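Local coordinates for protein salmonella typhimurium DB7155 bacteriophage DET7 tailspike (Bacteriophage, PDB 2V5I) that binds and hydrolyses the O-antigen of its Salmonella host, serving as the trimeric receptor-binding tailspike of the phage, at residues A[351-356]-A[376-381]; A[282-287]-A[329-334]; A[89-94]-A[154-159]; A[169-174]-A[192-197]. All blocks are in the same frame, centred on the assembly; numbering follows the deposited sequence. Where two conformers were deposited one is given.

Interaction 1 (A[351-356]-A[376-381]); sequences VQDCAG and CNYLNF
C354, A355 and G356 run close against N377, Y378 and L379, with the CA atoms of G356 and N377 only 4.0 Å apart and three backbone hydrogen bonds joining the two loops. The Y378 N to C354 O bond is long at 3.2 Å but nearly straight, 172° at the hydrogen. L379 N reaches A355 O at 3.1 Å, in the carbonyl plane and on a lone pair. N377 N is the closest donor, 2.7 Å from G356 O, but it stands 50° above that carbonyl plane. N377 to N380 form a type I beta turn, and the carboxamide of N377 straps it to what follows: OD1 accepts from F381 N, while ND2 donates to F381 O.

The Y378 ring covers A355. A355 CA sits over the ring centre in a CH-pi contact, 3.7 Å from the centroid, and the position of CG between the backbone N and carbonyl carbon (chi1 74°) starts the ring in that direction. D353 OD1 approaches CD2 of the same ring at 3.3 Å, and K403 forms a salt bridge with D353 and a cation-pi contact with Y378. A355 CB also meets L379 CG. C376 SG lies between C354 CB, at 3.7 Å, and V351 CG1, at 3.8 Å.

These loops leave successive turns of the parallel beta-helix. Strand 345-352 lies between strands 323-330 and 371-374, with backbone bonds from Q352 to V329 and from V351 to I374, while Q352 and D353 pack on Y345 of the second subunit.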
loop_
_atom_site.group_PDB
_atom_site.type_symbol
_atom_site.label_atom_id
_atom_site.label_comp_id
_atom_site.label_asym_id
_atom_site.label_seq_id
_atom_site.Cartn_x
_atom_site.Cartn_y
_atom_site.Cartn_z
ATOM N N VAL A 351 -5.952 -7.915 6.206
ATOM C CA VAL A 351 -6.886 -8.416 7.199
ATOM C C VAL A 351 -6.027 -9.041 8.304
ATOM O O VAL A 351 -5.247 -9.958 8.036
ATOM C CB VAL A 351 -7.851 -9.458 6.581
ATOM C CG1 VAL A 351 -8.787 -9.967 7.641
ATOM C CG2 VAL A 351 -8.648 -8.859 5.450
ATOM N N GLN A 352 -6.184 -8.585 9.535
ATOM C CA GLN A 352 -5.309 -9.069 10.598
ATOM C C GLN A 352 -6.075 -9.201 11.903
ATOM O O GLN A 352 -6.869 -8.332 12.255
ATOM C CB GLN A 352 -4.023 -8.256 10.716
ATOM C CG GLN A 352 -4.143 -6.851 10.921
ATOM C CD GLN A 352 -2.866 -5.961 10.606
ATOM O OE1 GLN A 352 -1.814 -6.343 9.980
ATOM N NE2 GLN A 352 -2.992 -4.756 11.055
ATOM N N ASP A 353 -5.887 -10.337 12.577
ATOM C CA ASP A 353 -6.396 -10.515 13.978
ATOM C C ASP A 353 -7.904 -10.493 13.997
ATOM O O ASP A 353 -8.492 -9.734 14.791
ATOM C CB ASP A 353 -5.800 -9.451 14.939
ATOM C CG ASP A 353 -5.872 -9.859 16.432
ATOM O OD1 ASP A 353 -6.048 -11.044 16.736
ATOM O OD2 ASP A 353 -5.700 -8.966 17.283
ATOM N N CYS A 354 -8.509 -11.334 13.152
ATOM C CA CYS A 354 -9.986 -11.477 13.076
ATOM C C CYS A 354 -10.421 -12.714 13.836
ATOM O O CYS A 354 -9.739 -13.758 13.849
ATOM C CB CYS A 354 -10.544 -11.518 11.662
ATOM S SG CYS A 354 -10.377 -9.898 10.811
ATOM N N ALA A 355 -11.502 -12.570 14.609
ATOM C CA ALA A 355 -12.022 -13.702 15.374
ATOM C C ALA A 355 -12.563 -14.841 14.524
ATOM O O ALA A 355 -12.430 -16.001 14.901
ATOM C CB ALA A 355 -13.096 -13.240 16.341
ATOM N N GLY A 356 -13.223 -14.536 13.404
ATOM C CA GLY A 356 -13.570 -15.542 12.420
ATOM C C GLY A 356 -12.666 -15.540 11.182
ATOM O O GLY A 356 -11.510 -15.106 11.239
ATOM N N CYS A 376 -6.078 -14.873 11.724
ATOM C CA CYS A 376 -7.512 -14.967 11.619
ATOM C C CYS A 376 -8.050 -16.286 12.222
ATOM O O CYS A 376 -7.300 -17.185 12.615
ATOM C CB CYS A 376 -8.016 -14.707 10.182
ATOM S SG CYS A 376 -7.724 -12.952 9.738
ATOM N N ASN A 377 -9.369 -16.320 12.355
ATOM C CA ASN A 377 -10.056 -17.400 13.081
ATOM C C ASN A 377 -9.537 -17.638 14.491
ATOM O O ASN A 377 -9.404 -18.770 14.936
ATOM C CB ASN A 377 -10.094 -18.686 12.281
ATOM C CG ASN A 377 -11.116 -19.668 12.839
ATOM O OD1 ASN A 377 -12.126 -19.239 13.447
ATOM N ND2 ASN A 377 -10.863 -20.969 12.688
ATOM N N TYR A 378 -9.220 -16.555 15.204
ATOM C CA TYR A 378 -8.564 -16.724 16.508
ATOM C C TYR A 378 -9.535 -17.311 17.551
ATOM O O TYR A 378 -9.079 -17.853 18.533
ATOM C CB TYR A 378 -7.844 -15.438 16.958
ATOM C CG TYR A 378 -8.686 -14.283 17.439
ATOM C CD1 TYR A 378 -9.445 -14.384 18.601
ATOM C CD2 TYR A 378 -8.668 -13.043 16.786
ATOM C CE1 TYR A 378 -10.209 -13.348 19.051
ATOM C CE2 TYR A 378 -9.436 -11.998 17.235
ATOM C CZ TYR A 378 -10.190 -12.129 18.381
ATOM O OH TYR A 378 -10.958 -11.076 18.881
ATOM N N LEU A 379 -10.851 -17.256 17.318
ATOM C CA LEU A 379 -11.834 -17.934 18.191
ATOM C C LEU A 379 -12.098 -19.383 17.759
ATOM O O LEU A 379 -12.922 -20.072 18.364
ATOM C CB LEU A 379 -13.155 -17.165 18.271
ATOM C CG LEU A 379 -13.100 -15.829 18.989
ATOM C CD1 LEU A 379 -14.504 -15.240 19.137
ATOM C CD2 LEU A 379 -12.487 -15.936 20.344
ATOM N N ASN A 380 -11.400 -19.878 16.741
ATOM C CA ASN A 380 -11.469 -21.310 16.420
ATOM C C ASN A 380 -12.848 -21.801 16.011
ATOM O O ASN A 380 -13.305 -22.915 16.424
ATOM C CB ASN A 380 -10.901 -22.146 17.563
ATOM C CG ASN A 380 -10.480 -23.548 17.127
ATOM O OD1 ASN A 380 -10.255 -23.813 15.939
ATOM N ND2 ASN A 380 -10.396 -24.462 18.105
ATOM N N PHE A 381 -13.523 -21.020 15.187
ATOM C CA PHE A 381 -14.723 -21.473 14.495
ATOM C C PHE A 381 -14.402 -22.654 13.567
ATOM O O PHE A 381 -13.260 -22.850 13.170
ATOM C CB PHE A 381 -15.320 -20.371 13.638
ATOM C CG PHE A 381 -15.952 -19.243 14.414
ATOM C CD1 PHE A 381 -17.284 -19.297 14.767
ATOM C CD2 PHE A 381 -15.257 -18.086 14.658
ATOM C CE1 PHE A 381 -17.878 -18.230 15.434
ATOM C CE2 PHE A 381 -15.829 -17.013 15.325
ATOM C CZ PHE A 381 -17.127 -17.087 15.721
#

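Interaction 2 (A[282-287]-A[329-334]); sequences ALSPVW and VMNSLG
The carbonyl oxygen of M330 is approached by two groups from the opposing segment: S284 N donates a hydrogen bond of 2.9 Å, 169° at the hydrogen, and L283 CA makes a longer C-H...O contact at 3.5 Å. This is the in-register stacking of a parallel beta-helix, with A282 paired to V329 and L283 to M330 as parallel bridges. M330 also donates: its N bonds to A282 O at 3.0 Å, nearly along the C=O axis, so its N and O grip the residues before and after L283.

The register outlasts the strands. S284 and N331 both take up a left-handed backbone conformation, with positive phi and psi, so the two chains bend at matching places and remain stacked beyond the bend. A side-chain bond joins the two chains there: N331 ND2 donates to S284 OG at 3.0 Å, the hydroxyl lying 15° out of the amide plane. CG anti to the backbone N (chi1 -160°) starts the N331 carboxamide that meets this hydroxyl. The other end of the carboxamide, OD1, is bonded to Y378, so both ends of the amide are used. After the bend, the P285 ring lies against S332, CG to CB, and L333 N continues the backbone ladder by bonding to P285 O at 3.0 Å.

On the sheet face carrying L283 and M330, these two side chains lie side by side and point the same way; S240 and L323 of the second subunit pack against them respectively. V286 and W287 point away from segment 329-334, and K137 makes a cation-pi contact with W287. The last backbone bond runs from G334 N to W287 O at 2.9 Å.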
loop_
_atom_site.group_PDB
_atom_site.type_symbol
_atom_site.label_atom_id
_atom_site.label_comp_id
_atom_site.label_asym_id
_atom_site.label_seq_id
_atom_site.Cartn_x
_atom_site.Cartn_y
_atom_site.Cartn_z
ATOM N N ALA A 282 -12.134 -1.159 8.523
ATOM C CA ALA A 282 -13.248 -1.681 9.365
ATOM C C ALA A 282 -12.640 -2.335 10.582
ATOM O O ALA A 282 -11.801 -3.221 10.457
ATOM C CB ALA A 282 -14.132 -2.663 8.611
ATOM N N LEU A 283 -13.107 -1.937 11.786
ATOM C CA LEU A 283 -12.571 -2.415 13.063
ATOM C C LEU A 283 -13.736 -3.028 13.881
ATOM O O LEU A 283 -14.810 -2.398 14.041
ATOM C CB LEU A 283 -11.972 -1.239 13.854
ATOM C CG LEU A 283 -10.801 -0.508 13.216
ATOM C CD1 LEU A 283 -10.409 0.571 14.183
ATOM C CD2 LEU A 283 -9.699 -1.398 12.919
ATOM N N SER A 284 -13.545 -4.264 14.352
ATOM C CA SER A 284 -14.479 -4.970 15.234
ATOM C C SER A 284 -15.945 -5.013 14.769
ATOM O O SER A 284 -16.818 -4.840 15.614
ATOM C CB SER A 284 -14.402 -4.350 16.618
ATOM O OG SER A 284 -13.049 -4.457 17.115
ATOM N N PRO A 285 -16.232 -5.254 13.479
ATOM C CA PRO A 285 -17.659 -5.476 13.115
ATOM C C PRO A 285 -18.144 -6.840 13.608
ATOM O O PRO A 285 -17.381 -7.780 13.692
ATOM C CB PRO A 285 -17.652 -5.464 11.588
ATOM C CG PRO A 285 -16.337 -6.039 11.298
ATOM C CD PRO A 285 -15.370 -5.434 12.297
ATOM N N VAL A 286 -19.411 -6.875 13.980
ATOM C CA VAL A 286 -20.068 -8.124 14.400
ATOM C C VAL A 286 -20.150 -9.144 13.253
ATOM O O VAL A 286 -19.983 -10.361 13.471
ATOM C CB VAL A 286 -21.416 -7.835 15.082
ATOM C CG1 VAL A 286 -22.151 -9.138 15.390
ATOM C CG2 VAL A 286 -21.246 -7.009 16.315
ATOM N N TRP A 287 -20.433 -8.681 12.034
ATOM C CA TRP A 287 -20.404 -9.536 10.883
ATOM C C TRP A 287 -19.111 -9.287 10.079
ATOM O O TRP A 287 -18.054 -9.731 10.540
ATOM C CB TRP A 287 -21.671 -9.351 10.070
ATOM C CG TRP A 287 -22.867 -9.934 10.809
ATOM C CD1 TRP A 287 -23.492 -9.431 11.941
ATOM C CD2 TRP A 287 -23.564 -11.161 10.490
ATOM N NE1 TRP A 287 -24.528 -10.271 12.307
ATOM C CE2 TRP A 287 -24.582 -11.331 11.457
ATOM C CE3 TRP A 287 -23.403 -12.137 9.507
ATOM C CZ2 TRP A 287 -25.476 -12.415 11.441
ATOM C CZ3 TRP A 287 -24.307 -13.234 9.493
ATOM C CH2 TRP A 287 -25.328 -13.341 10.457
ATOM N N VAL A 329 -8.872 -4.507 7.614
ATOM C CA VAL A 329 -9.883 -5.005 8.541
ATOM C C VAL A 329 -9.175 -5.636 9.750
ATOM O O VAL A 329 -8.235 -6.393 9.570
ATOM C CB VAL A 329 -10.808 -6.055 7.893
ATOM C CG1 VAL A 329 -11.844 -6.576 8.895
ATOM C CG2 VAL A 329 -11.526 -5.518 6.609
ATOM N N MET A 330 -9.700 -5.364 10.953
ATOM C CA MET A 330 -9.200 -6.049 12.146
ATOM C C MET A 330 -10.321 -6.381 13.120
ATOM O O MET A 330 -11.292 -5.625 13.253
ATOM C CB MET A 330 -8.187 -5.140 12.858
ATOM C CG MET A 330 -6.969 -4.848 12.041
ATOM S SD MET A 330 -5.738 -3.888 12.973
ATOM C CE MET A 330 -5.395 -5.053 14.288
ATOM N N ASN A 331 -10.198 -7.568 13.722
ATOM C CA ASN A 331 -11.072 -8.025 14.808
ATOM C C ASN A 331 -12.543 -8.230 14.431
ATOM O O ASN A 331 -13.409 -8.121 15.272
ATOM C CB ASN A 331 -10.942 -7.133 16.043
ATOM C CG ASN A 331 -11.429 -7.809 17.293
ATOM O OD1 ASN A 331 -11.190 -9.028 17.493
ATOM N ND2 ASN A 331 -12.047 -7.027 18.203
ATOM N N SER A 332 -12.829 -8.620 13.202
ATOM C CA SER A 332 -14.204 -8.970 12.802
ATOM C C SER A 332 -14.630 -10.270 13.480
ATOM O O SER A 332 -13.833 -11.146 13.736
ATOM C CB SER A 332 -14.348 -9.090 11.278
ATOM O OG SER A 332 -13.430 -10.051 10.782
ATOM N N LEU A 333 -15.890 -10.342 13.863
ATOM C CA LEU A 333 -16.437 -11.584 14.419
ATOM C C LEU A 333 -16.946 -12.535 13.339
ATOM O O LEU A 333 -16.960 -13.764 13.572
ATOM C CB LEU A 333 -17.479 -11.255 15.480
ATOM C CG LEU A 333 -18.032 -12.423 16.281
ATOM C CD1 LEU A 333 -16.993 -13.153 17.082
ATOM C CD2 LEU A 333 -19.133 -11.931 17.227
ATOM N N GLY A 334 -17.385 -12.016 12.182
ATOM C CA GLY A 334 -17.863 -12.755 11.043
ATOM C C GLY A 334 -16.753 -13.111 10.078
ATOM O O GLY A 334 -16.018 -14.085 10.315
#

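Interaction 3 (A[89-94]-A[154-159]); sequences PFMESK and IAATLD
Strands 90-92 and 156-159, which carry M91 and A156 into contact, approach to 6.2 Å between axes with their directions 137° apart, and no hydrogen bond joins the two segments. They belong to different faces of the parallel beta-helix: 85-92 pairs with 172-173, whereas 156-161 lies between 73-78 and 176-181. Meeting obliquely, the strands interact through side chains directed into the space between them, and the nearest CA pair is that of S93 and A156.

A156 carries the middle of the contact. Its CB lies 3.5 Å from E92 O and 3.7 Å from S93 N, and 4.0 Å from M91 CB. A156 CB thus packs directly on the opposing main chain. M91 reaches past A156 toward L158. Its chain is bent at both chi2 (-57°) and chi3 (-59°), so it curls compactly; its CB also approaches A156 O at 3.6 Å. M91 and L158 cross at about a right angle, SD meeting L158 CB at 3.9 Å. A176 and Y178 on strand 176-181 also touch M91, while L75 and F77 on strand 73-78 touch L158, making this part of the apolar interior of the helix.

At the other end S93 CB faces I154 CG2, a contact that is doubtful in detail because I154 has two conformers. The OG of S93 is bonded to T95 O. E92 points away from segment 154-159, and its carboxylate forms salt bridges with K68 and K124. The methyl tip of M91 ends over the peptide link between T157 and L158, with CE 3.9 Å from L158 N.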
loop_
_atom_site.group_PDB
_atom_site.type_symbol
_atom_site.label_atom_id
_atom_site.label_comp_id
_atom_site.label_asym_id
_atom_site.label_seq_id
_atom_site.Cartn_x
_atom_site.Cartn_y
_atom_site.Cartn_z
ATOM N N PRO A 89 -24.376 18.762 10.744
ATOM C CA PRO A 89 -25.639 18.339 11.305
ATOM C C PRO A 89 -25.380 17.348 12.443
ATOM O O PRO A 89 -24.352 16.652 12.483
ATOM C CB PRO A 89 -26.358 17.673 10.138
ATOM C CG PRO A 89 -25.250 17.143 9.309
ATOM C CD PRO A 89 -24.155 18.187 9.426
ATOM N N PHE A 90 -26.310 17.287 13.399
ATOM C CA PHE A 90 -26.209 16.310 14.475
ATOM C C PHE A 90 -27.633 15.747 14.716
ATOM O O PHE A 90 -28.533 16.499 15.163
ATOM C CB PHE A 90 -25.666 16.970 15.763
ATOM C CG PHE A 90 -25.275 16.006 16.843
ATOM C CD1 PHE A 90 -26.228 15.453 17.695
ATOM C CD2 PHE A 90 -23.955 15.644 17.020
ATOM C CE1 PHE A 90 -25.866 14.555 18.726
ATOM C CE2 PHE A 90 -23.579 14.738 18.007
ATOM C CZ PHE A 90 -24.543 14.200 18.882
ATOM N N MET A 91 -27.850 14.445 14.409
ATOM C CA MET A 91 -29.131 13.765 14.615
ATOM C C MET A 91 -29.091 12.991 15.927
ATOM O O MET A 91 -28.143 12.230 16.154
ATOM C CB MET A 91 -29.348 12.797 13.455
ATOM C CG MET A 91 -29.352 13.452 12.144
ATOM S SD MET A 91 -30.542 14.776 11.872
ATOM C CE MET A 91 -32.083 13.944 12.158
ATOM N N GLU A 92 -30.064 13.214 16.831
ATOM C CA GLU A 92 -30.089 12.494 18.122
ATOM C C GLU A 92 -31.487 11.946 18.372
ATOM O O GLU A 92 -32.491 12.640 18.152
ATOM C CB GLU A 92 -29.673 13.430 19.246
ATOM C CG GLU A 92 -29.852 12.804 20.643
ATOM C CD GLU A 92 -29.268 13.620 21.753
ATOM O OE1 GLU A 92 -28.430 14.525 21.521
ATOM O OE2 GLU A 92 -29.631 13.318 22.918
ATOM N N SER A 93 -31.578 10.671 18.738
ATOM C CA SER A 93 -32.882 10.100 19.037
ATOM C C SER A 93 -33.450 10.741 20.256
ATOM O O SER A 93 -32.707 11.152 21.144
ATOM C CB SER A 93 -32.840 8.579 19.207
ATOM O OG SER A 93 -32.003 8.194 20.317
ATOM N N LYS A 94 -34.768 10.760 20.309
ATOM C CA LYS A 94 -35.496 11.184 21.499
ATOM C C LYS A 94 -35.439 10.098 22.577
ATOM O O LYS A 94 -35.173 10.368 23.771
ATOM C CB LYS A 94 -36.935 11.478 21.034
ATOM C CG LYS A 94 -37.843 11.917 22.085
ATOM C CD LYS A 94 -39.112 12.556 21.538
ATOM C CE LYS A 94 -40.043 11.609 20.910
ATOM N NZ LYS A 94 -41.260 12.389 20.458
ATOM N N ILE A 154 -35.387 2.298 17.046
ATOM C CA ILE A 154 -35.030 3.711 17.315
ATOM C C ILE A 154 -33.865 4.208 16.432
ATOM O O ILE A 154 -32.742 3.670 16.456
ATOM C CB ILE A 154 -34.664 3.935 18.800
ATOM C CG1 ILE A 154 -35.847 3.563 19.701
ATOM C CG2 ILE A 154 -34.272 5.368 19.040
ATOM C CD1 ILE A 154 -37.129 4.311 19.377
ATOM N N ALA A 155 -34.155 5.271 15.685
ATOM C CA ALA A 155 -33.100 6.043 15.023
ATOM C C ALA A 155 -33.631 7.404 14.745
ATOM O O ALA A 155 -34.847 7.558 14.443
ATOM C CB ALA A 155 -32.666 5.389 13.756
ATOM N N ALA A 156 -32.786 8.415 14.861
ATOM C CA ALA A 156 -33.093 9.746 14.308
ATOM C C ALA A 156 -32.507 9.801 12.892
ATOM O O ALA A 156 -31.313 9.854 12.765
ATOM C CB ALA A 156 -32.453 10.842 15.110
ATOM N N THR A 157 -33.376 9.830 11.895
ATOM C CA THR A 157 -32.952 9.718 10.494
ATOM C C THR A 157 -33.117 11.059 9.782
ATOM O O THR A 157 -34.217 11.622 9.759
ATOM C CB THR A 157 -33.750 8.643 9.742
ATOM O OG1 THR A 157 -33.555 7.377 10.373
ATOM C CG2 THR A 157 -33.274 8.563 8.247
ATOM N N LEU A 158 -32.028 11.517 9.160
ATOM C CA LEU A 158 -32.118 12.593 8.155
ATOM C C LEU A 158 -32.319 11.955 6.789
ATOM O O LEU A 158 -31.446 11.264 6.304
ATOM C CB LEU A 158 -30.900 13.525 8.144
ATOM C CG LEU A 158 -31.101 14.763 7.273
ATOM C CD1 LEU A 158 -32.246 15.611 7.753
ATOM C CD2 LEU A 158 -29.820 15.543 7.297
ATOM N N ASP A 159 -33.480 12.191 6.173
ATOM C CA ASP A 159 -33.932 11.491 4.946
ATOM C C ASP A 159 -33.958 12.556 3.843
ATOM O O ASP A 159 -34.873 13.370 3.776
ATOM C CB ASP A 159 -35.308 10.835 5.220
ATOM C CG ASP A 159 -35.872 10.057 4.055
ATOM O OD1 ASP A 159 -35.468 10.309 2.898
ATOM O OD2 ASP A 159 -36.747 9.168 4.325
#

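Interaction 4 (A[169-174]-A[192-197]); sequences RNAGGL and DSIIGG
This is a contact between neighbouring rungs of the parallel beta-helix, leading to the corner at L174, a mixed backbone, water and apolar join in which A171 to L174 run beside D192 to I195, the end-to-end directions of 170-174 and 192-195 only 18° apart. Two direct hydrogen bonds join the segments. D192 N donates to A171 O at 2.8 Å and 165°, and I195 N donates to G173 O at 3.0 Å, though from 53° above the carbonyl plane.

Between and beside these bonds, where the two chains do not follow a regular ladder, water completes the join. One water donates both to N170 O, at 2.8 Å, and to D192 OD2, at 3.1 Å. Another accepts from G173 N at 3.1 Å and donates to D192 O at 2.9 Å, so D192 is tied to the adjacent rung by both its main chain and its carboxylate. The same carboxylate reaches the subunit interface: OD2 forms a salt bridge with R165 and OD1 with K187, both of the second subunit. D192 thus links rung stacking to the trimer interface.

G173 has an extended conformation with positive phi, in which a beta carbon would press on the carbonyl oxygen of G172; glycine suits these angles. I194 packs on A171 and G172, its CG1 at 3.4 Å from A171 O and its CD1 close to A171 CB, and it also touches A176 and Y178 of strand 176-181. Farther along, L174 and I195 lie side by side and point the same way, with L174 CD2 3.9 Å from I195 CG1.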
loop_
_atom_site.group_PDB
_atom_site.type_symbol
_atom_site.label_atom_id
_atom_site.label_comp_id
_atom_site.label_asym_id
_atom_site.label_seq_id
_atom_site.Cartn_x
_atom_site.Cartn_y
_atom_site.Cartn_z
ATOM N N ARG A 169 -21.331 17.608 5.424
ATOM C CA ARG A 169 -19.965 17.671 5.902
ATOM C C ARG A 169 -19.924 17.609 7.422
ATOM O O ARG A 169 -20.734 18.275 8.092
ATOM C CB ARG A 169 -19.317 18.983 5.444
ATOM C CG ARG A 169 -19.237 19.127 3.906
ATOM C CD ARG A 169 -18.632 20.456 3.484
ATOM N NE ARG A 169 -18.721 20.597 2.024
ATOM C CZ ARG A 169 -18.650 21.755 1.363
ATOM N NH1 ARG A 169 -18.483 22.907 2.014
ATOM N NH2 ARG A 169 -18.760 21.750 0.045
ATOM N N ASN A 170 -19.001 16.827 7.974
ATOM C CA ASN A 170 -18.778 16.800 9.462
ATOM C C ASN A 170 -20.030 16.440 10.267
ATOM O O ASN A 170 -20.299 16.996 11.359
ATOM C CB ASN A 170 -18.179 18.154 9.875
ATOM C CG ASN A 170 -16.892 18.462 9.153
ATOM O OD1 ASN A 170 -15.899 17.754 9.333
ATOM N ND2 ASN A 170 -16.881 19.508 8.347
ATOM N N ALA A 171 -20.763 15.459 9.727
ATOM C CA ALA A 171 -22.007 14.954 10.387
ATOM C C ALA A 171 -21.701 14.243 11.679
ATOM O O ALA A 171 -20.687 13.574 11.844
ATOM C CB ALA A 171 -22.782 14.026 9.476
ATOM N N GLY A 172 -22.615 14.409 12.635
ATOM C CA GLY A 172 -22.573 13.645 13.864
ATOM C C GLY A 172 -23.920 13.083 14.259
ATOM O O GLY A 172 -24.947 13.230 13.599
ATOM N N GLY A 173 -23.911 12.395 15.391
ATOM C CA GLY A 173 -25.171 11.925 15.967
ATOM C C GLY A 173 -25.068 10.884 17.032
ATOM O O GLY A 173 -23.963 10.375 17.355
ATOM N N LEU A 174 -26.239 10.649 17.654
ATOM C CA LEU A 174 -26.455 9.612 18.658
ATOM C C LEU A 174 -27.701 8.843 18.290
ATOM O O LEU A 174 -28.801 9.409 18.230
ATOM C CB LEU A 174 -26.679 10.262 20.041
ATOM C CG LEU A 174 -25.448 10.949 20.674
ATOM C CD1 LEU A 174 -25.844 11.670 21.962
ATOM C CD2 LEU A 174 -24.397 9.982 20.993
ATOM N N ASP A 192 -18.076 12.679 11.753
ATOM C CA ASP A 192 -17.459 12.901 13.041
ATOM C C ASP A 192 -17.866 11.853 14.071
ATOM O O ASP A 192 -18.481 12.167 15.102
ATOM C CB ASP A 192 -17.895 14.273 13.520
ATOM C CG ASP A 192 -17.143 14.708 14.734
ATOM O OD1 ASP A 192 -16.048 14.139 15.000
ATOM O OD2 ASP A 192 -17.641 15.646 15.426
ATOM N N SER A 193 -17.539 10.588 13.788
ATOM C CA SER A 193 -17.797 9.469 14.720
ATOM C C SER A 193 -19.273 9.387 15.072
ATOM O O SER A 193 -19.692 9.411 16.244
ATOM C CB SER A 193 -16.915 9.557 15.979
ATOM O OG SER A 193 -15.559 9.394 15.575
ATOM N N ILE A 194 -20.086 9.357 14.027
ATOM C CA ILE A 194 -21.522 9.248 14.158
ATOM C C ILE A 194 -21.827 7.950 14.916
ATOM O O ILE A 194 -21.372 6.881 14.514
ATOM C CB ILE A 194 -22.197 9.180 12.798
ATOM C CG1 ILE A 194 -21.913 10.419 11.947
ATOM C CG2 ILE A 194 -23.728 9.035 12.964
ATOM C CD1 ILE A 194 -22.256 10.255 10.452
ATOM N N ILE A 195 -22.595 8.026 16.020
ATOM C CA ILE A 195 -23.031 6.827 16.678
ATOM C C ILE A 195 -24.353 6.388 16.036
ATOM O O ILE A 195 -25.381 7.076 16.129
ATOM C CB ILE A 195 -23.293 7.032 18.205
ATOM C CG1 ILE A 195 -22.082 7.560 18.945
ATOM C CG2 ILE A 195 -23.795 5.759 18.838
ATOM C CD1 ILE A 195 -20.902 6.897 18.648
ATOM N N GLY A 196 -24.327 5.237 15.357
ATOM C CA GLY A 196 -25.519 4.690 14.723
ATOM C C GLY A 196 -26.656 4.232 15.612
ATOM O O GLY A 196 -26.448 3.979 16.765
ATOM N N GLY A 197 -27.854 4.162 15.023
ATOM C CA GLY A 197 -29.031 3.568 15.643
ATOM C C GLY A 197 -29.459 2.288 14.956
ATOM O O GLY A 197 -28.637 1.510 14.468
HETATM O O HOH W 1 -20.047 17.054 14.102
HETATM O O HOH W 2 -20.997 12.519 16.523
#

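Along the chain the contacts come in the order 3, 4, 2, 1, each closing before the next opens, and they climb the beta-helix in two pairs of adjacent contacts. The centres of interactions 3 and 4 are 9 Å apart; strands 85-92 and 172-173 pair directly, with backbone bonds P89 O to G172 N and M91 O to L174 N. Interactions 2 and 1, also 9 Å apart, share the pairing of strands 323-330 and 345-352 and a Y378 OH to N331 OD1 bond. Between the pairs, interactions 4 and 2 lie 20 Å apart without touching. Interactions 1, 2 and 4 also meet the second subunit, so three of the four contacts lie at the subunit interface, whereas interaction 3 touches no other chain.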